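Side-chain contact in L protein (CAS virus, PDB 5MV0), which is a reptarenavirus polymerase, whose N-terminal domain, the part described here, probably acts as the endonuclease that cleaves capped host RNAs during cap-snatching: residues B[12-17]-B[38-43]. Numbering follows the deposited sequence.
Sequences NVILEI and AMSAIR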
ATOM      1  N   ASN B  12     -10.236  -0.184  -7.062  1.00 13.33           N
ATOM      2  CA  ASN B  12      -8.917  -0.504  -7.587  1.00 11.70           C
ATOM      3  C   ASN B  12      -7.967   0.698  -7.502  1.00 15.21           C
ATOM      4  O   ASN B  12      -6.798   0.543  -7.124  1.00 11.70           O
ATOM      5  CB  ASN B  12      -9.070  -1.002  -9.019  1.00 13.99           C
ATOM      6  CG  ASN B  12      -7.743  -1.352  -9.656  1.00 17.68           C
ATOM      7  OD1 ASN B  12      -7.151  -0.532 -10.353  1.00 17.76           O
ATOM      8  ND2 ASN B  12      -7.271  -2.572  -9.419  1.00 17.04           N
ATOM      9  N   VAL B  13      -8.453   1.903  -7.833  1.00 13.55           N
ATOM     10  CA  VAL B  13      -7.640   3.115  -7.680  1.00 13.93           C
ATOM     11  C   VAL B  13      -7.173   3.262  -6.234  1.00 13.67           C
ATOM     12  O   VAL B  13      -5.986   3.484  -5.962  1.00 13.38           O
ATOM     13  CB  VAL B  13      -8.434   4.362  -8.129  1.00 14.50           C
ATOM     14  CG1 VAL B  13      -7.707   5.657  -7.705  1.00 13.17           C
ATOM     15  CG2 VAL B  13      -8.712   4.335  -9.634  1.00 13.31           C
ATOM     16  N   ILE B  14      -8.096   3.142  -5.278  1.00 10.96           N
ATOM     17  CA  ILE B  14      -7.715   3.315  -3.876  1.00 11.55           C
ATOM     18  C   ILE B  14      -6.721   2.237  -3.456  1.00 12.49           C
ATOM     19  O   ILE B  14      -5.712   2.516  -2.785  1.00 13.41           O
ATOM     20  CB  ILE B  14      -8.973   3.316  -2.984  1.00 12.78           C
ATOM     21  CG1 ILE B  14      -9.839   4.555  -3.277  1.00 13.40           C
ATOM     22  CG2 ILE B  14      -8.586   3.250  -1.533  1.00 14.53           C
ATOM     23  CD1 ILE B  14     -11.137   4.586  -2.459  1.00 14.36           C
ATOM     24  N   LEU B  15      -6.976   0.992  -3.857  1.00 13.20           N
ATOM     25  CA  LEU B  15      -6.055  -0.090  -3.524  1.00 14.34           C
ATOM     26  C   LEU B  15      -4.664   0.187  -4.072  1.00 12.68           C
ATOM     27  O   LEU B  15      -3.658  -0.067  -3.389  1.00 12.87           O
ATOM     28  CB  LEU B  15      -6.579  -1.426  -4.062  1.00 13.35           C
ATOM     29  CG  LEU B  15      -7.754  -2.054  -3.292  1.00 18.05           C
ATOM     30  CD1 LEU B  15      -8.435  -3.162  -4.101  1.00 19.17           C
ATOM     31  CD2 LEU B  15      -7.293  -2.608  -1.962  1.00 18.65           C
ATOM     32  N   GLU B  16      -4.579   0.692  -5.304  1.00 12.93           N
ATOM     33  CA  GLU B  16      -3.267   0.957  -5.885  1.00 14.21           C
ATOM     34  C   GLU B  16      -2.559   2.086  -5.152  1.00 16.31           C
ATOM     35  O   GLU B  16      -1.351   2.006  -4.887  1.00 12.02           O
ATOM     36  CB  GLU B  16      -3.385   1.291  -7.379  1.00 13.65           C
ATOM     37  CG  GLU B  16      -2.014   1.458  -8.035  1.00 14.99           C
ATOM     38  CD  GLU B  16      -2.052   1.633  -9.545  1.00 16.76           C
ATOM     39  OE1 GLU B  16      -1.006   1.403 -10.198  1.00 16.46           O
ATOM     40  OE2 GLU B  16      -3.117   2.006 -10.083  1.00 18.38           O
ATOM     41  N   ILE B  17      -3.288   3.162  -4.843  1.00 11.33           N
ATOM     42  CA  ILE B  17      -2.697   4.282  -4.105  1.00 12.96           C
ATOM     43  C   ILE B  17      -2.159   3.833  -2.758  1.00 10.31           C
ATOM     44  O   ILE B  17      -1.061   4.238  -2.340  1.00 13.20           O
ATOM     45  CB  ILE B  17      -3.733   5.408  -3.930  1.00 13.20           C
ATOM     46  CG1 ILE B  17      -4.022   6.060  -5.287  1.00 12.50           C
ATOM     47  CG2 ILE B  17      -3.215   6.433  -2.917  1.00 12.51           C
ATOM     48  CD1 ILE B  17      -5.164   7.087  -5.216  1.00 13.17           C
ATOM     49  N   ALA B  38     -17.064   6.715  -2.253  1.00 13.82           N
ATOM     50  CA  ALA B  38     -16.789   8.022  -2.844  1.00 17.37           C
ATOM     51  C   ALA B  38     -16.265   8.993  -1.799  1.00 17.17           C
ATOM     52  O   ALA B  38     -15.326   9.755  -2.068  1.00 15.39           O
ATOM     53  CB  ALA B  38     -18.044   8.596  -3.521  1.00 15.41           C
ATOM     54  N   MET B  39     -16.847   8.980  -0.590  1.00 13.91           N
ATOM     55  CA  MET B  39     -16.379   9.922   0.425  1.00 14.44           C
ATOM     56  C   MET B  39     -14.986   9.550   0.920  1.00 15.51           C
ATOM     57  O   MET B  39     -14.167  10.434   1.211  1.00 13.98           O
ATOM     58  CB  MET B  39     -17.379  10.002   1.589  1.00 18.82           C
ATOM     59  CG  MET B  39     -18.769  10.596   1.213  1.00 15.00           C
ATOM     60  SD  MET B  39     -18.770  11.976   0.021  1.00 19.01           S
ATOM     61  CE  MET B  39     -17.956  13.269   0.967  1.00 17.16           C
ATOM     62  N   SER B  40     -14.681   8.256   0.999  1.00 14.09           N
ATOM     63  CA  SER B  40     -13.328   7.851   1.373  1.00 13.37           C
ATOM     64  C   SER B  40     -12.310   8.303   0.326  1.00 13.39           C
ATOM     65  O   SER B  40     -11.208   8.745   0.671  1.00 14.48           O
ATOM     66  CB  SER B  40     -13.280   6.330   1.577  1.00 16.84           C
ATOM     67  OG  SER B  40     -11.935   5.882   1.673  1.00 24.10           O
ATOM     68  N   ALA B  41     -12.670   8.221  -0.953  1.00 12.12           N
ATOM     69  CA  ALA B  41     -11.782   8.689  -2.013  1.00 15.72           C
ATOM     70  C   ALA B  41     -11.522  10.184  -1.902  1.00 16.95           C
ATOM     71  O   ALA B  41     -10.381  10.636  -2.058  1.00 15.22           O
ATOM     72  CB  ALA B  41     -12.395   8.355  -3.371  1.00 12.63           C
ATOM     73  N   ILE B  42     -12.571  10.966  -1.623  1.00 13.89           N
ATOM     74  CA  ILE B  42     -12.415  12.409  -1.449  1.00 13.23           C
ATOM     75  C   ILE B  42     -11.539  12.717  -0.242  1.00 12.18           C
ATOM     76  O   ILE B  42     -10.653  13.583  -0.305  1.00 13.19           O
ATOM     77  CB  ILE B  42     -13.802  13.070  -1.349  1.00 15.84           C
ATOM     78  CG1 ILE B  42     -14.508  12.963  -2.701  1.00 16.39           C
ATOM     79  CG2 ILE B  42     -13.696  14.530  -0.838  1.00 16.72           C
ATOM     80  CD1 ILE B  42     -16.033  13.172  -2.629  1.00 19.81           C
ATOM     81  N   ARG B  43     -11.831  11.995   0.800  1.00 12.62           N
ATOM     82  CA  ARG B  43     -10.864  12.204   2.019  0.54 17.30           C
ATOM     83  C   ARG B  43      -9.335  11.795   1.736  1.00 16.01           C
ATOM     84  O   ARG B  43      -8.347  12.485   2.024  1.00 13.01           O
ATOM     85  CB  ARG B  43     -11.365  11.411   3.226  0.54 17.05           C
ATOM     86  CG  ARG B  43     -10.491  11.603   4.468  0.54 20.17           C
ATOM     87  CD  ARG B  43     -10.306  10.295   5.219  0.54 24.91           C
ATOM     88  NE  ARG B  43     -10.373   9.204   4.266  0.54 29.46           N
ATOM     89  CZ  ARG B  43      -9.338   8.720   3.595  0.54 24.95           C
ATOM     90  NH1 ARG B  43      -8.099   9.208   3.798  0.54 13.22           N
ATOM     91  NH2 ARG B  43      -9.560   7.742   2.733  0.54 10.97           N
TER
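Ile-14 meets Ala-41 and Ser-40 through a single methyl group, the CD1 at the end of its longer branch. CD1 lies 4.1 Å from Ala-41 CB and 4.2 Å from Ala-41 CA, which places it against the base of that small side chain. Roughly at right angles to the direction of Ala-41 CB, Ser-40 OG is 4.4 Å from Ile-14 CD1, a loose van der Waals approach. The torsions explain the reach: CG1 stands anti to the carbonyl carbon (chi1 -66°), and chi2 of 178° then extends the branch fully, carrying CD1 across to helix 34-57. CG2 takes the position anti to the backbone N and makes no close approach to residues 38-43. Ala-41 presents one side-chain carbon to the extended branch, consistent with the 7.0 Å between the CA atoms of Ile-14 and Ala-41.

The Ser-40 hydroxyl has polar partners on its own side. Its main one is Ser-29 O, a hydrogen bond tying the linker between the helices to helix 34-57. A second is tentative, resting on one of two deposited conformers of Arg-43: there the side chain curls back along its helix and NH2 reaches Ser-40 OG at 3.2 Å, the oxygen lying in the guanidinium plane.

Leu-37 and Leu-44 of helix 34-57 also touch Ile-14, while Ile-17 rests on Leu-44 and Ile-48. The contact thus belongs to a buried seam between helix 4-20 and helix 34-57 of the cap-snatching domain. Across these two segments only 83 Å² is buried, and the contact is van der Waals, methyl on methyl with a hydroxyl at its border; because Ser-40 OG is satisfied by Ser-29 O, the isoleucine methyl can border it without leaving a buried hydroxyl unpaired.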